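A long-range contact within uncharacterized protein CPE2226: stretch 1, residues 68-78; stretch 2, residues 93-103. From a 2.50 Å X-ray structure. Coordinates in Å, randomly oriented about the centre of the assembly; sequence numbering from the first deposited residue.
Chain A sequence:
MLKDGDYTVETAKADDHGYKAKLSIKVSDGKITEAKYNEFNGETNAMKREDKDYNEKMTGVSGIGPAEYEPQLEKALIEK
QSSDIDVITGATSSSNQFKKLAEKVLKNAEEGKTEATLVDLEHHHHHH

Stretch 1 (68-78) EYEPQLEKALI
Stretch 2, residues 93-103: SSSNQFKKLAE

Two helices that run in roughly the same direction commonly pack through residues recurring every three or four positions, and this pair from CPE2226 illustrates the principle. Residues 68-78 and 93-103 are helical throughout, phi and psi staying mostly near -60° and -45°; their axes cross at -38° and approach to 10.7 Å. The register pairs the CA atoms of Tyr 69 and Ser 94 at 8.1 Å, Leu 73 and Ser 95 at 7.1 Å, and Leu 77 and Ala 102 at 8.0 Å.

The first contact residue, Tyr 69, points toward the partner helix with chi1 p (66°) and chi2 65°, bringing its OH to 3.2 Å from OG of Ser 94, whose chi1 is m. Each hydroxyl is hydrogen-bonded elsewhere in the structure. The helix is kinked at Pro 71, whose nitrogen lacks a hydrogen to give to the preceding turn; regular bonding resumes with Leu 73 N to Tyr 69 O at 2.9 Å.

One turn on, Leu 73 (m, t) forms the centre of the packing. Its CB lies 3.7 Å from the centroid of the Phe 98 ring and 5° off the ring normal, a CH-pi contact over one face. Phe 98 (chi1 t, chi2 84°) reaches far enough that its CZ comes within 3.3 Å of the Leu 73 carbonyl O, so the ring packs against backbone as well as side chain. Meanwhile, Leu 73 CD2 sits 4.0 Å from OG of Ser 95 (chi1 m).

Glu 74 (m, t) directs its CA-to-CB bond away. Leu 77 (t, p) turns back toward the partner: its CD2 lies 3.7 Å from Phe 98 CZ, while its CD1 is 4.2 Å from CB of Ala 102. The 4-4 spacing of Tyr 69, Leu 73 and Leu 77 thus builds a modest, largely apolar contact burying 354 Å².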

ATOM      1  N   GLU A  68       4.667  -7.318  -9.348  1.00 28.30           N
ATOM      2  CA  GLU A  68       6.023  -7.043  -8.904  1.00 30.75           C
ATOM      3  C   GLU A  68       6.112  -5.869  -7.897  1.00 32.33           C
ATOM      4  O   GLU A  68       6.690  -6.037  -6.819  1.00 37.74           O
ATOM      5  CB  GLU A  68       6.928  -6.700 -10.095  1.00 46.47           C
ATOM      6  CG  GLU A  68       6.601  -7.514 -11.331  1.00 71.48           C
ATOM      7  CD  GLU A  68       7.687  -7.476 -12.391  1.00 93.53           C
ATOM      8  OE1 GLU A  68       7.824  -6.439 -13.080  1.00 92.43           O
ATOM      9  OE2 GLU A  68       8.409  -8.492 -12.529  1.00107.73           O
ATOM     10  N   TYR A  69       5.540  -4.700  -8.213  1.00 29.69           N
ATOM     11  CA  TYR A  69       5.742  -3.577  -7.304  1.00 35.34           C
ATOM     12  C   TYR A  69       5.088  -3.647  -5.948  1.00 30.79           C
ATOM     13  O   TYR A  69       5.680  -3.157  -4.980  1.00 30.12           O
ATOM     14  CB  TYR A  69       5.471  -2.187  -7.977  1.00 21.12           C
ATOM     15  CG  TYR A  69       4.058  -1.847  -8.410  1.00 25.28           C
ATOM     16  CD1 TYR A  69       3.024  -1.688  -7.487  1.00 28.27           C
ATOM     17  CD2 TYR A  69       3.766  -1.631  -9.755  1.00 29.06           C
ATOM     18  CE1 TYR A  69       1.738  -1.336  -7.911  1.00 19.81           C
ATOM     19  CE2 TYR A  69       2.507  -1.288 -10.169  1.00 25.75           C
ATOM     20  CZ  TYR A  69       1.502  -1.143  -9.255  1.00 27.59           C
ATOM     21  OH  TYR A  69       0.246  -0.847  -9.722  1.00 30.00           O
ATOM     22  N   GLU A  70       3.933  -4.308  -5.835  1.00 24.75           N
ATOM     23  CA  GLU A  70       3.258  -4.332  -4.539  1.00 22.55           C
ATOM     24  C   GLU A  70       4.018  -5.117  -3.513  1.00 30.58           C
ATOM     25  O   GLU A  70       4.147  -4.681  -2.377  1.00 34.38           O
ATOM     26  CB  GLU A  70       1.800  -4.822  -4.658  1.00 15.06           C
ATOM     27  CG  GLU A  70       0.922  -3.878  -5.475  1.00 18.94           C
ATOM     28  CD  GLU A  70      -0.507  -4.348  -5.558  1.00 23.62           C
ATOM     29  OE1 GLU A  70      -0.741  -5.551  -5.285  1.00 31.78           O
ATOM     30  OE2 GLU A  70      -1.387  -3.531  -5.900  1.00 26.57           O
ATOM     31  N   PRO A  71       4.542  -6.294  -3.893  1.00 34.74           N
ATOM     32  CA  PRO A  71       5.289  -7.022  -2.866  1.00 33.84           C
ATOM     33  C   PRO A  71       6.600  -6.289  -2.567  1.00 30.37           C
ATOM     34  O   PRO A  71       7.109  -6.370  -1.453  1.00 36.55           O
ATOM     35  CB  PRO A  71       5.501  -8.401  -3.481  1.00 31.26           C
ATOM     36  CG  PRO A  71       4.471  -8.491  -4.592  1.00 35.90           C
ATOM     37  CD  PRO A  71       4.358  -7.096  -5.110  1.00 33.33           C
ATOM     38  N   GLN A  72       7.155  -5.568  -3.540  1.00 32.46           N
ATOM     39  CA  GLN A  72       8.376  -4.807  -3.269  1.00 32.45           C
ATOM     40  C   GLN A  72       8.127  -3.695  -2.258  1.00 40.34           C
ATOM     41  O   GLN A  72       8.898  -3.540  -1.300  1.00 43.30           O
ATOM     42  CB  GLN A  72       8.965  -4.222  -4.557  1.00 31.67           C
ATOM     43  CG  GLN A  72       9.634  -5.311  -5.383  1.00 49.46           C
ATOM     44  CD  GLN A  72      10.209  -4.825  -6.692  1.00 55.22           C
ATOM     45  OE1 GLN A  72      10.676  -3.690  -6.801  1.00 52.24           O
ATOM     46  NE2 GLN A  72      10.204  -5.701  -7.698  1.00 61.25           N
ATOM     47  N   LEU A  73       7.040  -2.946  -2.451  1.00 27.68           N
ATOM     48  CA  LEU A  73       6.699  -1.846  -1.559  1.00 25.31           C
ATOM     49  C   LEU A  73       6.506  -2.361  -0.138  1.00 28.79           C
ATOM     50  O   LEU A  73       6.950  -1.733   0.839  1.00 22.92           O
ATOM     51  CB  LEU A  73       5.440  -1.142  -2.077  1.00 26.55           C
ATOM     52  CG  LEU A  73       5.660  -0.469  -3.436  1.00 23.15           C
ATOM     53  CD1 LEU A  73       4.346  -0.128  -4.079  1.00 28.65           C
ATOM     54  CD2 LEU A  73       6.501   0.777  -3.255  1.00 24.77           C
ATOM     55  N   GLU A  74       5.854  -3.511  -0.030  1.00 20.29           N
ATOM     56  CA  GLU A  74       5.619  -4.131   1.258  1.00 25.74           C
ATOM     57  C   GLU A  74       6.939  -4.395   1.976  1.00 38.11           C
ATOM     58  O   GLU A  74       7.091  -4.057   3.158  1.00 41.05           O
ATOM     59  CB  GLU A  74       4.879  -5.470   1.087  1.00 26.29           C
ATOM     60  CG  GLU A  74       3.439  -5.356   0.579  1.00 32.20           C
ATOM     61  CD  GLU A  74       2.794  -6.722   0.371  1.00 36.29           C
ATOM     62  OE1 GLU A  74       3.475  -7.738   0.604  1.00 46.86           O
ATOM     63  OE2 GLU A  74       1.612  -6.785  -0.026  1.00 32.15           O
ATOM     64  N   LYS A  75       7.901  -4.981   1.264  1.00 34.61           N
ATOM     65  CA  LYS A  75       9.186  -5.328   1.871  1.00 29.46           C
ATOM     66  C   LYS A  75      10.013  -4.113   2.247  1.00 33.70           C
ATOM     67  O   LYS A  75      10.582  -4.062   3.338  1.00 44.22           O
ATOM     68  CB  LYS A  75       9.996  -6.224   0.941  1.00 17.80           C
ATOM     69  CG  LYS A  75       9.344  -7.542   0.627  1.00 25.05           C
ATOM     70  CD  LYS A  75      10.172  -8.280  -0.409  1.00 38.09           C
ATOM     71  CE  LYS A  75       9.326  -9.256  -1.225  1.00 53.77           C
ATOM     72  NZ  LYS A  75       8.939  -8.702  -2.571  1.00 60.05           N
ATOM     73  N   ALA A  76      10.072  -3.141   1.340  1.00 25.99           N
ATOM     74  CA  ALA A  76      10.823  -1.908   1.569  1.00 29.89           C
ATOM     75  C   ALA A  76      10.315  -1.209   2.815  1.00 32.32           C
ATOM     76  O   ALA A  76      11.080  -0.564   3.523  1.00 47.40           O
ATOM     77  CB  ALA A  76      10.713  -0.973   0.371  1.00 23.18           C
ATOM     78  N   LEU A  77       9.021  -1.327   3.076  1.00 32.38           N
ATOM     79  CA  LEU A  77       8.421  -0.722   4.262  1.00 33.16           C
ATOM     80  C   LEU A  77       8.959  -1.436   5.494  1.00 34.45           C
ATOM     81  O   LEU A  77       9.367  -0.803   6.464  1.00 35.23           O
ATOM     82  CB  LEU A  77       6.897  -0.860   4.210  1.00 27.79           C
ATOM     83  CG  LEU A  77       6.122  -0.271   5.399  1.00 28.56           C
ATOM     84  CD1 LEU A  77       6.458   1.212   5.582  1.00 31.45           C
ATOM     85  CD2 LEU A  77       4.639  -0.460   5.180  1.00 17.52           C
ATOM     86  N   ILE A  78       8.962  -2.762   5.449  1.00 38.02           N
ATOM     87  CA  ILE A  78       9.456  -3.545   6.569  1.00 40.41           C
ATOM     88  C   ILE A  78      10.954  -3.324   6.793  1.00 39.43           C
ATOM     89  O   ILE A  78      11.402  -3.252   7.932  1.00 44.47           O
ATOM     90  CB  ILE A  78       9.124  -5.033   6.357  1.00 37.66           C
ATOM     91  CG1 ILE A  78       7.594  -5.173   6.338  1.00 30.88           C
ATOM     92  CG2 ILE A  78       9.768  -5.902   7.454  1.00 28.44           C
ATOM     93  CD1 ILE A  78       7.085  -6.538   5.967  1.00 20.92           C
ATOM     94  N   SER A  93       3.700   6.217  -9.489  1.00 34.12           N
ATOM     95  CA  SER A  93       2.359   6.545  -9.027  1.00 31.76           C
ATOM     96  C   SER A  93       2.006   5.723  -7.786  1.00 29.04           C
ATOM     97  O   SER A  93       1.627   6.270  -6.750  1.00 34.11           O
ATOM     98  CB  SER A  93       1.368   6.260 -10.160  1.00 26.92           C
ATOM     99  OG  SER A  93       0.230   7.085 -10.055  1.00 38.11           O
ATOM    100  N   SER A  94       2.139   4.408  -7.896  1.00 26.59           N
ATOM    101  CA  SER A  94       1.844   3.523  -6.783  1.00 25.68           C
ATOM    102  C   SER A  94       2.818   3.737  -5.615  1.00 26.82           C
ATOM    103  O   SER A  94       2.428   3.673  -4.446  1.00 27.19           O
ATOM    104  CB  SER A  94       1.870   2.083  -7.277  1.00 28.77           C
ATOM    105  OG  SER A  94       0.888   1.918  -8.289  1.00 27.38           O
ATOM    106  N   SER A  95       4.075   4.026  -5.919  1.00 25.92           N
ATOM    107  CA  SER A  95       5.032   4.270  -4.856  1.00 30.11           C
ATOM    108  C   SER A  95       4.573   5.467  -4.027  1.00 35.84           C
ATOM    109  O   SER A  95       4.565   5.415  -2.792  1.00 38.42           O
ATOM    110  CB  SER A  95       6.418   4.516  -5.454  1.00 26.07           C
ATOM    111  OG  SER A  95       6.808   3.394  -6.231  1.00 35.28           O
ATOM    112  N   ASN A  96       4.165   6.532  -4.712  1.00 34.85           N
ATOM    113  CA  ASN A  96       3.690   7.740  -4.036  1.00 32.48           C
ATOM    114  C   ASN A  96       2.369   7.468  -3.313  1.00 28.65           C
ATOM    115  O   ASN A  96       2.203   7.862  -2.163  1.00 27.89           O
ATOM    116  CB  ASN A  96       3.537   8.872  -5.045  1.00 35.86           C
ATOM    117  CG  ASN A  96       4.882   9.456  -5.484  1.00 38.71           C
ATOM    118  OD1 ASN A  96       4.959  10.142  -6.504  1.00 49.92           O
ATOM    119  ND2 ASN A  96       5.933   9.205  -4.707  1.00 30.04           N
ATOM    120  N   GLN A  97       1.416   6.824  -3.983  1.00 24.93           N
ATOM    121  CA  GLN A  97       0.180   6.464  -3.303  1.00 26.46           C
ATOM    122  C   GLN A  97       0.520   5.619  -2.051  1.00 29.60           C
ATOM    123  O   GLN A  97       0.051   5.929  -0.951  1.00 27.47           O
ATOM    124  CB  GLN A  97      -0.728   5.679  -4.249  1.00 32.54           C
ATOM    125  CG  GLN A  97      -1.952   5.062  -3.578  1.00 32.05           C
ATOM    126  CD  GLN A  97      -3.020   4.674  -4.580  1.00 31.57           C
ATOM    127  OE1 GLN A  97      -3.920   5.455  -4.866  1.00 44.72           O
ATOM    128  NE2 GLN A  97      -2.909   3.480  -5.137  1.00 15.84           N
ATOM    129  N   PHE A  98       1.344   4.576  -2.218  1.00 28.69           N
ATOM    130  CA  PHE A  98       1.777   3.713  -1.104  1.00 23.39           C
ATOM    131  C   PHE A  98       2.389   4.528   0.028  1.00 26.20           C
ATOM    132  O   PHE A  98       2.068   4.293   1.202  1.00 28.93           O
ATOM    133  CB  PHE A  98       2.820   2.680  -1.572  1.00 24.10           C
ATOM    134  CG  PHE A  98       3.335   1.749  -0.464  1.00 23.55           C
ATOM    135  CD1 PHE A  98       2.638   0.595  -0.107  1.00 21.00           C
ATOM    136  CD2 PHE A  98       4.531   2.030   0.209  1.00 23.56           C
ATOM    137  CE1 PHE A  98       3.126  -0.266   0.887  1.00 20.19           C
ATOM    138  CE2 PHE A  98       5.015   1.179   1.197  1.00 31.12           C
ATOM    139  CZ  PHE A  98       4.309   0.030   1.541  1.00 21.07           C
ATOM    140  N   LYS A  99       3.264   5.474  -0.316  1.00 30.19           N
ATOM    141  CA  LYS A  99       3.917   6.297   0.693  1.00 32.72           C
ATOM    142  C   LYS A  99       2.921   7.079   1.536  1.00 27.78           C
ATOM    143  O   LYS A  99       3.070   7.123   2.755  1.00 26.82           O
ATOM    144  CB  LYS A  99       4.975   7.224   0.053  1.00 35.69           C
ATOM    145  CG  LYS A  99       6.184   6.430  -0.496  1.00 49.29           C
ATOM    146  CD  LYS A  99       7.224   7.285  -1.227  1.00 50.00           C
ATOM    147  CE  LYS A  99       7.919   8.252  -0.283  1.00 54.72           C
ATOM    148  NZ  LYS A  99       9.220   8.739  -0.816  1.00 60.47           N
ATOM    149  N   LYS A 100       1.883   7.653   0.922  1.00 25.51           N
ATOM    150  CA  LYS A 100       0.885   8.406   1.705  1.00 34.31           C
ATOM    151  C   LYS A 100       0.134   7.511   2.712  1.00 33.19           C
ATOM    152  O   LYS A 100      -0.046   7.887   3.873  1.00 29.84           O
ATOM    153  CB  LYS A 100      -0.101   9.139   0.783  1.00 37.01           C
ATOM    154  CG  LYS A 100       0.529  10.315   0.002  1.00 52.65           C
ATOM    155  CD  LYS A 100      -0.503  11.035  -0.873  1.00 62.65           C
ATOM    156  CE  LYS A 100       0.107  12.179  -1.702  1.00 64.46           C
ATOM    157  NZ  LYS A 100       0.433  11.781  -3.110  1.00 66.45           N
ATOM    158  N   LEU A 101      -0.282   6.324   2.265  1.00 26.64           N
ATOM    159  CA  LEU A 101      -0.956   5.342   3.125  1.00 20.26           C
ATOM    160  C   LEU A 101      -0.004   4.897   4.262  1.00 21.99           C
ATOM    161  O   LEU A 101      -0.430   4.772   5.416  1.00 22.25           O
ATOM    162  CB  LEU A 101      -1.423   4.141   2.284  1.00 19.71           C
ATOM    163  CG  LEU A 101      -2.548   4.433   1.276  1.00 22.74           C
ATOM    164  CD1 LEU A 101      -2.887   3.199   0.457  1.00 28.39           C
ATOM    165  CD2 LEU A 101      -3.759   4.915   2.019  1.00 23.17           C
ATOM    166  N   ALA A 102       1.268   4.653   3.958  1.00 18.95           N
ATOM    167  CA  ALA A 102       2.229   4.325   5.020  1.00 24.94           C
ATOM    168  C   ALA A 102       2.350   5.474   6.056  1.00 30.98           C
ATOM    169  O   ALA A 102       2.370   5.206   7.263  1.00 32.28           O
ATOM    170  CB  ALA A 102       3.599   4.021   4.425  1.00 15.18           C
ATOM    171  N   GLU A 103       2.427   6.734   5.614  1.00 27.73           N
ATOM    172  CA  GLU A 103       2.513   7.836   6.571  1.00 33.75           C
ATOM    173  C   GLU A 103       1.294   7.795   7.494  1.00 29.40           C
ATOM    174  O   GLU A 103       1.439   7.857   8.715  1.00 28.65           O
ATOM    175  CB  GLU A 103       2.585   9.202   5.851  1.00 41.86           C
ATOM    176  CG  GLU A 103       3.776   9.306   4.892  1.00 63.31           C
ATOM    177  CD  GLU A 103       3.768  10.553   4.005  1.00 76.61           C
ATOM    178  OE1 GLU A 103       3.096  11.553   4.355  1.00 72.04           O
ATOM    179  OE2 GLU A 103       4.460  10.530   2.957  1.00 78.08           O
TER